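Local atomic coordinates of tryptophan synthase alpha chain (Campylobacter jejuni, PDB entry 3THA), a protein that probably catalyses the aldol cleavage of indoleglycerol phosphate to indole and glyceraldehyde 3-phosphate, as the alpha subunit of tryptophan synthase. Residues 72-75 against 76-79; 101-105 against 106-110. One frame throughout, in Å; residues are numbered along the deposited sequence.

Contact 1 of 2, residues 72-75 against 76-79; sequences GVDI and HSVF
Ile75 lays its CD1 methyl over one face of the Phe79 ring, one helical turn further on. CD1 lies 3.9 Å from the ring centroid in a CH-pi contact, offset toward the rim. Ile75 CG1 stands anti to the backbone N (chi1 176°), and this carries the branch along the helix to Phe79, where CG1 comes 3.4 Å from CE2. In the backbone, Phe79 N donates to Ile75 O in a nearly straight bond. Val73 CG1 and Val78 CG2 meet more loosely at 4.0 Å, their side chains crossing at about a right angle. This apolar side is buried: Phe93 of strand 90-94 touches Ile75, Val78 and Phe79.

The other side is polar and nearer solvent. Asp74 is the N-cap of helix 75-83. Its OD1 accepts from Ser77 N at 3.3 Å, on the anti side and 34° out of the carboxylate plane. OD2 lies at the edge of the exposed His76 ring, 3.7 Å from CD2, with the carboxylate and ring planes 70° apart. Ser77 OG turns back to Asp74 O at 3.1 Å, and Val78 N donates to the same oxygen. Asp74 O is thus gripped by two donors, besides a weak bond from Ser77 N. The carboxylate satisfies an N-H of the first turn, and its negative charge would probably suit the positive end of the helix dipole.

Contact 2 of 2, residues 101-105 against 106-110; sequences FSYGL and EKFVK
The Tyr103 and Phe108 rings form an offset edge-to-face pair. The edge of Phe108 is turned toward the face of Tyr103, with planes at 83° and centroids 5.9 Å apart. Phe108 CD2 makes the approach, 3.9 Å from Tyr103 CD2, which lies near the plane of the Phe108 ring. At its own edge the Tyr103 ring meets backbone: Lys107 C and Phe108 N lie near its plane. Tyr103 CD2 also comes 3.5 Å from Phe108 CA, approaching obliquely. Both rings leave their backbones with CG anti to N (chi1 -152° in Tyr103, -171° in Phe108), which brings the two side chains together across the turn. Ile75 of helix 75-83 packs on both residues.

Gly104 makes the turn between the helices. Its backbone angles, with positive phi, are ones that favour glycine. Phe108 N donates to Gly104 O at 3.0 Å, and Val109 N donates to Leu105 O at 3.2 Å. These bonds make the first turn of the new helix. The arrangement is a helix-to-helix turn through a single glycine, which is both the first residue out of helix 97-103 and the N-cap position of helix 105-114. Here it lies on the outer, helical layer of the TIM barrel, between strands 90-94 and 117-121.

Contact 1 comes first along the chain, at the start of helix 75-83. Strand 90-94 and helix 97-103 follow, and contact 2 then joins that helix to helix 105-114. Their centres are about 14 Å apart, on the same side of the chain's centre, in the helical layer around the eight-stranded parallel barrel. The two contacts touch directly. Phe79 CE2 packs 3.4 Å from Tyr103 CZ, and the Phe79 and Tyr103 ring planes are about 55° apart. His76 also packs on Tyr103. Together the contacts join the helices before and after strand 90-94 through one shared set of apolar and aromatic side chains.

Contact 1 of 2, residues 72-75 against 76-79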
# COMPACT_ATOMS: atom_id res chain seq x y z
N GLY B 72 -14.98 13.06 3.65
CA GLY B 72 -16.13 12.72 2.80
C GLY B 72 -15.74 12.65 1.34
O GLY B 72 -16.60 12.41 0.49
N VAL B 73 -14.44 12.83 1.07
CA VAL B 73 -13.87 12.76 -0.29
C VAL B 73 -13.88 11.35 -0.90
O VAL B 73 -13.03 10.47 -0.57
CB VAL B 73 -12.43 13.34 -0.36
CG1 VAL B 73 -11.93 13.39 -1.78
CG2 VAL B 73 -12.37 14.76 0.24
N ASP B 74 -14.83 11.15 -1.82
CA ASP B 74 -14.94 9.94 -2.62
C ASP B 74 -14.73 10.28 -4.09
O ASP B 74 -14.61 11.47 -4.47
CB ASP B 74 -16.29 9.23 -2.36
CG ASP B 74 -17.51 10.16 -2.52
OD1 ASP B 74 -17.37 11.33 -2.99
OD2 ASP B 74 -18.64 9.71 -2.17
N ILE B 75 -14.70 9.25 -4.94
CA ILE B 75 -14.33 9.46 -6.32
C ILE B 75 -15.34 10.39 -6.98
O ILE B 75 -15.01 11.16 -7.89
CB ILE B 75 -14.10 8.11 -7.07
CG1 ILE B 75 -13.81 8.33 -8.56
CG2 ILE B 75 -15.25 7.12 -6.81
CD1 ILE B 75 -12.40 8.93 -8.87
N HIS B 76 -16.56 10.38 -6.45
CA HIS B 76 -17.62 11.19 -7.02
C HIS B 76 -17.29 12.66 -6.90
O HIS B 76 -17.44 13.40 -7.87
CB HIS B 76 -18.97 10.89 -6.38
CG HIS B 76 -19.34 9.44 -6.46
ND1 HIS B 76 -19.99 8.91 -7.55
CD2 HIS B 76 -19.11 8.41 -5.61
CE1 HIS B 76 -20.16 7.61 -7.36
NE2 HIS B 76 -19.63 7.28 -6.20
N SER B 77 -16.81 13.06 -5.71
CA SER B 77 -16.52 14.45 -5.45
C SER B 77 -15.20 14.89 -6.14
O SER B 77 -15.09 16.06 -6.56
CB SER B 77 -16.55 14.76 -3.96
OG SER B 77 -15.43 14.25 -3.29
N VAL B 78 -14.27 13.95 -6.30
CA VAL B 78 -13.08 14.12 -7.19
C VAL B 78 -13.47 14.39 -8.66
O VAL B 78 -13.03 15.38 -9.26
CB VAL B 78 -12.12 12.92 -7.11
CG1 VAL B 78 -11.05 12.98 -8.21
CG2 VAL B 78 -11.47 12.86 -5.71
N PHE B 79 -14.27 13.50 -9.24
CA PHE B 79 -14.78 13.74 -10.58
C PHE B 79 -15.44 15.13 -10.65
O PHE B 79 -15.20 15.89 -11.62
CB PHE B 79 -15.75 12.64 -10.99
CG PHE B 79 -15.09 11.37 -11.43
CD1 PHE B 79 -13.89 11.40 -12.18
CD2 PHE B 79 -15.68 10.13 -11.15
CE1 PHE B 79 -13.28 10.20 -12.64
CE2 PHE B 79 -15.09 8.94 -11.60
CZ PHE B 79 -13.87 8.98 -12.34

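Contact 2 of 2, residues 101-105 against 106-110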
# COMPACT_ATOMS: atom_id res chain seq x y z
N PHE B 101 -13.06 -1.12 -9.86
CA PHE B 101 -14.06 -2.15 -9.73
C PHE B 101 -15.45 -1.74 -9.22
O PHE B 101 -16.47 -2.15 -9.78
CB PHE B 101 -13.53 -3.26 -8.83
CG PHE B 101 -14.36 -4.50 -8.85
CD1 PHE B 101 -15.44 -4.64 -7.97
CD2 PHE B 101 -14.05 -5.52 -9.75
CE1 PHE B 101 -16.23 -5.79 -8.00
CE2 PHE B 101 -14.81 -6.69 -9.78
CZ PHE B 101 -15.91 -6.83 -8.90
N SER B 102 -15.47 -0.98 -8.14
CA SER B 102 -16.69 -0.45 -7.51
C SER B 102 -17.49 0.52 -8.39
O SER B 102 -18.73 0.49 -8.43
CB SER B 102 -16.31 0.29 -6.22
OG SER B 102 -17.20 1.37 -5.95
N TYR B 103 -16.77 1.40 -9.06
CA TYR B 103 -17.36 2.32 -9.99
C TYR B 103 -17.91 1.65 -11.24
O TYR B 103 -18.93 2.10 -11.75
CB TYR B 103 -16.32 3.34 -10.38
CG TYR B 103 -16.90 4.66 -10.76
CD1 TYR B 103 -17.46 5.51 -9.80
CD2 TYR B 103 -16.87 5.07 -12.07
CE1 TYR B 103 -18.01 6.74 -10.19
CE2 TYR B 103 -17.38 6.24 -12.45
CZ TYR B 103 -17.94 7.09 -11.53
OH TYR B 103 -18.42 8.26 -12.03
N GLY B 104 -17.26 0.57 -11.70
CA GLY B 104 -17.52 -0.11 -12.98
C GLY B 104 -16.40 0.25 -13.93
O GLY B 104 -16.09 1.42 -14.08
N LEU B 105 -15.75 -0.73 -14.54
CA LEU B 105 -14.52 -0.49 -15.29
C LEU B 105 -14.62 0.50 -16.46
O LEU B 105 -13.83 1.48 -16.58
CB LEU B 105 -13.99 -1.80 -15.80
CG LEU B 105 -12.77 -2.49 -15.19
CD1 LEU B 105 -12.90 -2.75 -13.67
CD2 LEU B 105 -12.63 -3.80 -15.97
N GLU B 106 -15.60 0.24 -17.32
CA GLU B 106 -15.95 1.11 -18.41
C GLU B 106 -16.35 2.51 -17.92
O GLU B 106 -15.76 3.51 -18.36
CB GLU B 106 -17.06 0.45 -19.24
CG GLU B 106 -17.67 1.31 -20.28
CD GLU B 106 -18.17 0.49 -21.44
OE1 GLU B 106 -19.35 0.03 -21.40
OE2 GLU B 106 -17.39 0.33 -22.41
N LYS B 107 -17.35 2.59 -17.04
CA LYS B 107 -17.82 3.89 -16.53
C LYS B 107 -16.65 4.78 -16.05
O LYS B 107 -16.58 5.99 -16.35
CB LYS B 107 -18.84 3.68 -15.38
CG LYS B 107 -20.32 3.68 -15.75
CD LYS B 107 -20.75 2.43 -16.54
CE LYS B 107 -22.17 2.61 -17.16
NZ LYS B 107 -22.56 1.51 -18.13
N PHE B 108 -15.75 4.16 -15.29
CA PHE B 108 -14.58 4.84 -14.73
C PHE B 108 -13.66 5.46 -15.80
O PHE B 108 -13.25 6.65 -15.71
CB PHE B 108 -13.77 3.87 -13.87
CG PHE B 108 -12.69 4.54 -13.10
CD1 PHE B 108 -11.39 4.54 -13.57
CD2 PHE B 108 -12.99 5.26 -11.93
CE1 PHE B 108 -10.39 5.20 -12.87
CE2 PHE B 108 -12.00 5.91 -11.23
CZ PHE B 108 -10.70 5.89 -11.70
N VAL B 109 -13.30 4.64 -16.77
CA VAL B 109 -12.29 4.98 -17.75
C VAL B 109 -12.78 6.08 -18.65
O VAL B 109 -12.05 7.03 -18.90
CB VAL B 109 -11.82 3.75 -18.58
CG1 VAL B 109 -10.73 4.15 -19.58
CG2 VAL B 109 -11.30 2.65 -17.67
N LYS B 110 -14.02 5.96 -19.12
CA LYS B 110 -14.65 7.00 -19.93
C LYS B 110 -14.70 8.32 -19.15
O LYS B 110 -14.31 9.37 -19.66
CB LYS B 110 -16.06 6.54 -20.33
CG LYS B 110 -16.96 7.63 -20.89
CD LYS B 110 -18.15 6.98 -21.58
CE LYS B 110 -19.20 7.99 -22.02
NZ LYS B 110 -20.03 7.43 -23.15